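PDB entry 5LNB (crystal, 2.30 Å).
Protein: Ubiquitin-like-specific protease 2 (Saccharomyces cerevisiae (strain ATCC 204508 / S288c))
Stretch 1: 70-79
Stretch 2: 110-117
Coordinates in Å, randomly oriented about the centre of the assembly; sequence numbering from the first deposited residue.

Stretch 1, residues 70-79: IIKREQVHLM
Stretch 2 (110-117) KKYVVIPI

Residues 70-79 and 110-117 of the yeast protease Ulp2 illustrate how two neighbouring parallel strands are joined: a backbone hydrogen-bond ladder fixes the register, and side chains from both strands pack on the two faces of the sheet. Strands 76-78 and 112-117 run in nearly the same direction, their axes 14° apart and 4.8 Å at closest approach. Val76 pairs with Tyr112, His77 with Val113 and Leu78 with Val114, each with CA atoms 4.8 Å apart.

In a parallel ladder, one residue bonds to two residues flanking its partner. Here Gln75 O accepts from Tyr112 N (2.9 Å), His77 N donates to Tyr112 O (2.9 Å), His77 O accepts from Val114 N (2.8 Å), and Met79 N donates to Val114 O (2.9 Å). Extended backbones, with phi/psi of -125/121 at His77 and -113/118 at Val113, present these groups in alternation. Two CA-H...O contacts supplement them: Val76 CA to Tyr112 O (3.2 Å) and Val113 CA to His77 O (3.3 Å).

Before the strand, residues 73-75 form a 3-10 segment, braced by Gln75 N bonding to Lys72 O (3.0 Å). Gln75 (chi1 m, chi2 t) also turns its amide back, so that OE1 accepts from Lys72 N at 3.1 Å. Gln75 O receives a second, weak bond from Lys111 N (2.8 Å, 117°). Lys110, with chi angles m, m, t, t, reaches across so that NZ donates to Glu74 O at 3.1 Å; its aliphatic portion meanwhile packs against His77, CG to CB at 3.8 Å. A long, flexible chain ending in an amine serves both contacts.

On the face carrying Val76, Tyr112, Leu78 and Val114, the apolar side chains pack against one another across the two strands. Val76 (p) places CG2 4.3 Å from Val114 CG2, while Leu78 (t, p) brings CD1 within 3.8 Å of Val114 CG1. Tyr112 (chi1 m, chi2 -74°) carries its ring alongside Ile71, with Tyr112 CE2 4.2 Å from Ile71 CG2. One water links its hydroxyl to the first stretch: it lies 3.0 Å from Tyr112 OH and donates a weak bond to Gln75 OE1 (3.3 Å). His77 (t) and Val113 (t) occupy the other face.

Beyond the paired strand, buried Met79 (m, m, t) sets CG 3.9 Å from Ile115 CG1, and Met79 O lies 3.4 Å from Pro116 CD. Proline lacks an amide hydrogen, so Pro116 N cannot donate the next ladder bond. Altogether 657 Å² is buried, summed over both stretches.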

# COMPACT_ATOMS: atom_id res chain seq x y z
N ILE A 70 -17.04 1.15 -1.86
CA ILE A 70 -16.34 1.68 -3.02
C ILE A 70 -15.75 0.54 -3.83
O ILE A 70 -15.74 0.57 -5.07
CB ILE A 70 -15.27 2.69 -2.57
CG1 ILE A 70 -15.91 3.88 -1.88
CG2 ILE A 70 -14.42 3.13 -3.77
CD1 ILE A 70 -14.91 4.86 -1.31
N ILE A 71 -15.25 -0.48 -3.14
CA ILE A 71 -14.78 -1.71 -3.76
C ILE A 71 -15.36 -2.87 -2.96
O ILE A 71 -15.86 -2.71 -1.84
CB ILE A 71 -13.24 -1.80 -3.79
CG1 ILE A 71 -12.68 -1.76 -2.36
CG2 ILE A 71 -12.66 -0.65 -4.62
CD1 ILE A 71 -11.30 -2.33 -2.22
N LYS A 72 -15.30 -4.06 -3.55
CA LYS A 72 -15.66 -5.29 -2.86
C LYS A 72 -14.40 -5.94 -2.31
O LYS A 72 -13.31 -5.81 -2.88
CB LYS A 72 -16.40 -6.26 -3.78
CG LYS A 72 -17.59 -5.66 -4.51
CD LYS A 72 -18.23 -6.69 -5.41
CE LYS A 72 -19.27 -6.07 -6.34
NZ LYS A 72 -18.65 -5.35 -7.49
N ARG A 73 -14.55 -6.64 -1.18
CA ARG A 73 -13.41 -7.28 -0.54
C ARG A 73 -12.65 -8.18 -1.51
O ARG A 73 -11.41 -8.19 -1.51
CB ARG A 73 -13.87 -8.08 0.68
CG ARG A 73 -12.72 -8.74 1.43
CD ARG A 73 -13.14 -9.33 2.77
NE ARG A 73 -13.68 -8.32 3.66
CZ ARG A 73 -12.95 -7.48 4.39
NH1 ARG A 73 -11.62 -7.51 4.32
NH2 ARG A 73 -13.54 -6.59 5.18
N GLU A 74 -13.36 -8.95 -2.32
CA GLU A 74 -12.72 -9.92 -3.20
C GLU A 74 -11.97 -9.28 -4.37
O GLU A 74 -11.30 -10.01 -5.10
CB GLU A 74 -13.76 -10.91 -3.73
CG GLU A 74 -14.94 -10.26 -4.44
CD GLU A 74 -16.20 -10.17 -3.57
OE1 GLU A 74 -16.12 -9.76 -2.38
OE2 GLU A 74 -17.28 -10.52 -4.10
N GLN A 75 -12.06 -7.97 -4.57
CA GLN A 75 -11.39 -7.31 -5.68
C GLN A 75 -9.96 -6.86 -5.37
O GLN A 75 -9.23 -6.51 -6.30
CB GLN A 75 -12.19 -6.08 -6.14
CG GLN A 75 -13.59 -6.40 -6.64
CD GLN A 75 -14.38 -5.15 -7.00
OE1 GLN A 75 -14.17 -4.08 -6.42
NE2 GLN A 75 -15.27 -5.29 -7.97
N VAL A 76 -9.55 -6.88 -4.10
CA VAL A 76 -8.29 -6.28 -3.67
C VAL A 76 -7.49 -7.29 -2.86
O VAL A 76 -8.05 -7.98 -2.00
CB VAL A 76 -8.54 -4.99 -2.85
CG1 VAL A 76 -9.33 -5.32 -1.59
CG2 VAL A 76 -7.22 -4.30 -2.48
N HIS A 77 -6.18 -7.37 -3.12
CA HIS A 77 -5.25 -8.09 -2.27
C HIS A 77 -4.13 -7.14 -1.84
O HIS A 77 -3.42 -6.59 -2.70
CB HIS A 77 -4.67 -9.31 -2.97
CG HIS A 77 -3.96 -10.25 -2.05
ND1 HIS A 77 -2.67 -10.03 -1.60
CD2 HIS A 77 -4.36 -11.40 -1.46
CE1 HIS A 77 -2.31 -11.01 -0.80
NE2 HIS A 77 -3.32 -11.85 -0.69
N LEU A 78 -3.96 -6.97 -0.53
CA LEU A 78 -2.96 -6.07 0.03
C LEU A 78 -1.79 -6.91 0.53
O LEU A 78 -1.95 -7.74 1.42
CB LEU A 78 -3.53 -5.23 1.17
CG LEU A 78 -2.52 -4.43 1.99
CD1 LEU A 78 -1.76 -3.40 1.13
CD2 LEU A 78 -3.17 -3.72 3.17
N MET A 79 -0.62 -6.69 -0.05
CA MET A 79 0.60 -7.30 0.46
C MET A 79 1.16 -6.44 1.58
O MET A 79 1.14 -5.20 1.51
CB MET A 79 1.64 -7.43 -0.65
CG MET A 79 1.26 -8.39 -1.75
SD MET A 79 1.19 -10.07 -1.13
CE MET A 79 1.17 -10.97 -2.68
N LYS A 110 -7.99 -10.83 -8.54
CA LYS A 110 -8.06 -9.49 -7.97
C LYS A 110 -8.02 -8.42 -9.06
O LYS A 110 -7.25 -8.52 -10.03
CB LYS A 110 -6.92 -9.28 -6.98
CG LYS A 110 -6.78 -10.41 -5.96
CD LYS A 110 -8.00 -10.45 -5.06
CE LYS A 110 -8.14 -11.80 -4.38
NZ LYS A 110 -9.36 -11.77 -3.53
N LYS A 111 -8.84 -7.39 -8.89
CA LYS A 111 -8.70 -6.18 -9.69
C LYS A 111 -7.49 -5.34 -9.27
O LYS A 111 -6.89 -4.66 -10.12
CB LYS A 111 -9.96 -5.32 -9.58
CG LYS A 111 -11.15 -5.85 -10.36
CD LYS A 111 -12.28 -4.83 -10.33
CE LYS A 111 -13.30 -5.14 -11.40
NZ LYS A 111 -12.65 -5.21 -12.75
N TYR A 112 -7.12 -5.34 -7.99
CA TYR A 112 -6.04 -4.49 -7.48
C TYR A 112 -5.18 -5.32 -6.54
O TYR A 112 -5.68 -5.81 -5.52
CB TYR A 112 -6.57 -3.24 -6.76
CG TYR A 112 -7.77 -2.62 -7.44
CD1 TYR A 112 -7.64 -1.91 -8.63
CD2 TYR A 112 -9.05 -2.79 -6.91
CE1 TYR A 112 -8.77 -1.37 -9.27
CE2 TYR A 112 -10.16 -2.25 -7.53
CZ TYR A 112 -10.02 -1.56 -8.71
OH TYR A 112 -11.14 -1.05 -9.31
N VAL A 113 -3.90 -5.48 -6.86
CA VAL A 113 -2.95 -6.10 -5.94
C VAL A 113 -1.96 -5.01 -5.52
O VAL A 113 -1.26 -4.44 -6.37
CB VAL A 113 -2.24 -7.30 -6.58
CG1 VAL A 113 -1.29 -7.95 -5.57
CG2 VAL A 113 -3.27 -8.33 -7.08
N VAL A 114 -1.94 -4.72 -4.23
CA VAL A 114 -1.24 -3.55 -3.70
C VAL A 114 0.08 -4.00 -3.09
O VAL A 114 0.10 -4.83 -2.17
CB VAL A 114 -2.09 -2.81 -2.66
CG1 VAL A 114 -1.33 -1.57 -2.13
CG2 VAL A 114 -3.45 -2.41 -3.26
N ILE A 115 1.18 -3.44 -3.58
CA ILE A 115 2.49 -3.85 -3.07
C ILE A 115 3.31 -2.64 -2.66
O ILE A 115 3.92 -1.98 -3.52
CB ILE A 115 3.25 -4.70 -4.10
CG1 ILE A 115 2.41 -5.90 -4.51
CG2 ILE A 115 4.60 -5.12 -3.54
CD1 ILE A 115 3.04 -6.74 -5.60
N PRO A 116 3.36 -2.29 -1.37
CA PRO A 116 4.29 -1.24 -0.93
C PRO A 116 5.72 -1.75 -0.92
O PRO A 116 5.98 -2.92 -0.63
CB PRO A 116 3.79 -0.88 0.47
CG PRO A 116 2.93 -1.99 0.90
CD PRO A 116 2.39 -2.66 -0.33
N ILE A 117 6.66 -0.86 -1.25
CA ILE A 117 8.04 -1.22 -1.51
C ILE A 117 8.95 -0.38 -0.62
O ILE A 117 8.91 0.86 -0.67
CB ILE A 117 8.41 -1.05 -2.99
CG1 ILE A 117 7.61 -2.07 -3.82
CG2 ILE A 117 9.91 -1.20 -3.21
CD1 ILE A 117 7.80 -1.95 -5.32
O HOH W 1 -13.96 -1.39 -8.38